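Local coordinates for putative chemotaxis protein (Desulfovibrio vulgaris str. Hildenborough, PDB 3H4Y) that probably acts in bacterial chemotaxis as a CheX-family phosphatase that would remove the phosphoryl group from a response regulator, at residues 33-37 and 38-42. Numbering follows the deposited sequence.
Sequences KPYVK and KNNVA
K37 and N40 close a type II beta turn, through which strand 30-37, outermost in this chain's six-stranded antiparallel sheet, leaves for the short strand 42-44, and the turn illustrates how a bend settles its polar groups partly within itself, partly through a water and partly through distant residues. The N-H of N40 reaches back to the carbonyl O of K37, with N to O at 3.3 Å; the donor stands well above the carbonyl plane. N39, at the third position of the turn, has the left-handed backbone conformation that type II geometry calls for.

The carbonyl of K38, in the middle peptide of the turn, is satisfied by a water, whose oxygen lies 2.7 Å from K38 O and also accepts a bond from K37 NZ. The K37 chain runs extended until its last torsion, which turns NZ aside (chi4 68°) toward that water, while its CD passes 3.5 Å from N40 OD1. K38 NZ has three acceptors: N39 OD1 at 2.9 Å, the carbonyl of T133 and a bound citrate, probably from the crystallisation liquor.

N40 is the buried side chain of the turn, lying against I137 and A139 of the neighbouring strand 137-144. Its amide meets the phenol end of Y35 with the two planes 78° apart. ND2 gives Y35 OH a weak, bent hydrogen bond (134° at the hydrogen) as well as a bond to the carboxylate of E152. On the other branch of the amide, N40 OD1 sits in the plane of the Y35 ring at its edge, 3.3 Å from CE2.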
loop_
_atom_site.group_PDB
_atom_site.type_symbol
_atom_site.label_atom_id
_atom_site.label_comp_id
_atom_site.label_asym_id
_atom_site.label_seq_id
_atom_site.Cartn_x
_atom_site.Cartn_y
_atom_site.Cartn_z
ATOM N N LYS A 33 -21.211 -3.257 -10.126
ATOM C CA LYS A 33 -21.764 -1.935 -9.792
ATOM C C LYS A 33 -20.804 -1.122 -8.970
ATOM O O LYS A 33 -20.460 -1.520 -7.859
ATOM C CB LYS A 33 -23.057 -2.092 -8.991
ATOM C CG LYS A 33 -23.817 -0.786 -8.825
ATOM C CD LYS A 33 -25.215 -0.991 -8.265
ATOM C CE LYS A 33 -25.209 -1.295 -6.785
ATOM N NZ LYS A 33 -26.599 -1.688 -6.353
ATOM N N PRO A 34 -20.380 0.057 -9.465
ATOM C CA PRO A 34 -19.551 0.866 -8.603
ATOM C C PRO A 34 -20.322 1.385 -7.401
ATOM O O PRO A 34 -21.537 1.580 -7.482
ATOM C CB PRO A 34 -19.142 2.037 -9.519
ATOM C CG PRO A 34 -19.258 1.508 -10.853
ATOM C CD PRO A 34 -20.446 0.614 -10.819
ATOM N N TYR A 35 -19.632 1.550 -6.288
ATOM C CA TYR A 35 -20.254 2.122 -5.079
ATOM C C TYR A 35 -19.209 2.835 -4.238
ATOM O O TYR A 35 -18.005 2.642 -4.419
ATOM C CB TYR A 35 -20.946 1.033 -4.250
ATOM C CG TYR A 35 -20.014 0.032 -3.604
ATOM C CD1 TYR A 35 -19.574 -1.069 -4.310
ATOM C CD2 TYR A 35 -19.576 0.192 -2.293
ATOM C CE1 TYR A 35 -18.732 -2.004 -3.732
ATOM C CE2 TYR A 35 -18.726 -0.731 -1.706
ATOM C CZ TYR A 35 -18.307 -1.826 -2.422
ATOM O OH TYR A 35 -17.423 -2.754 -1.868
ATOM N N VAL A 36 -19.675 3.685 -3.327
ATOM C CA VAL A 36 -18.791 4.356 -2.365
ATOM C C VAL A 36 -19.226 4.017 -0.929
ATOM O O VAL A 36 -20.418 3.917 -0.619
ATOM C CB VAL A 36 -18.710 5.883 -2.604
ATOM C CG1 VAL A 36 -18.092 6.191 -3.960
ATOM C CG2 VAL A 36 -20.091 6.521 -2.484
ATOM N N LYS A 37 -18.260 3.797 -0.059
ATOM C CA LYS A 37 -18.563 3.510 1.319
ATOM C C LYS A 37 -17.450 3.953 2.273
ATOM O O LYS A 37 -16.274 3.679 2.028
ATOM C CB LYS A 37 -18.799 2.005 1.436
ATOM C CG LYS A 37 -19.158 1.499 2.809
ATOM C CD LYS A 37 -19.489 0.002 2.739
ATOM C CE LYS A 37 -19.276 -0.718 4.060
ATOM N NZ LYS A 37 -20.257 -0.277 5.097
ATOM N N LYS A 38 -17.820 4.603 3.376
ATOM C CA LYS A 38 -16.863 4.949 4.403
ATOM C C LYS A 38 -16.250 3.677 4.959
ATOM O O LYS A 38 -16.961 2.692 5.221
ATOM C CB LYS A 38 -17.546 5.712 5.554
ATOM C CG LYS A 38 -16.554 6.264 6.609
ATOM C CD LYS A 38 -15.769 7.489 6.102
ATOM C CE LYS A 38 -14.772 8.042 7.154
ATOM N NZ LYS A 38 -13.521 7.228 7.399
ATOM N N ASN A 39 -14.933 3.682 5.114
ATOM C CA ASN A 39 -14.185 2.537 5.662
ATOM C C ASN A 39 -14.414 1.221 4.900
ATOM O O ASN A 39 -14.347 0.137 5.480
ATOM C CB ASN A 39 -14.469 2.361 7.159
ATOM C CG ASN A 39 -14.043 3.578 7.981
ATOM O OD1 ASN A 39 -13.142 4.355 7.618
ATOM N ND2 ASN A 39 -14.711 3.761 9.087
ATOM N N ASN A 40 -14.655 1.318 3.602
ATOM C CA ASN A 40 -14.762 0.102 2.783
ATOM C C ASN A 40 -13.467 -0.712 2.900
ATOM O O ASN A 40 -12.373 -0.154 2.982
ATOM C CB ASN A 40 -15.007 0.429 1.309
ATOM C CG ASN A 40 -15.653 -0.729 0.581
ATOM O OD1 ASN A 40 -16.748 -1.135 0.945
ATOM N ND2 ASN A 40 -14.933 -1.342 -0.383
ATOM N N VAL A 41 -13.623 -2.034 2.933
ATOM C CA VAL A 41 -12.513 -2.950 3.046
ATOM C C VAL A 41 -12.556 -3.892 1.856
ATOM O O VAL A 41 -13.643 -4.399 1.498
ATOM C CB VAL A 41 -12.617 -3.757 4.350
ATOM C CG1 VAL A 41 -11.479 -4.785 4.436
ATOM C CG2 VAL A 41 -12.621 -2.818 5.595
ATOM N N ALA A 42 -11.402 -4.147 1.236
ATOM C CA ALA A 42 -11.303 -5.170 0.193
ATOM C C ALA A 42 -10.586 -6.365 0.789
ATOM O O ALA A 42 -9.593 -6.202 1.486
ATOM C CB ALA A 42 -10.531 -4.650 -1.031
HETATM O O HOH W 1 -19.254 2.381 6.660
#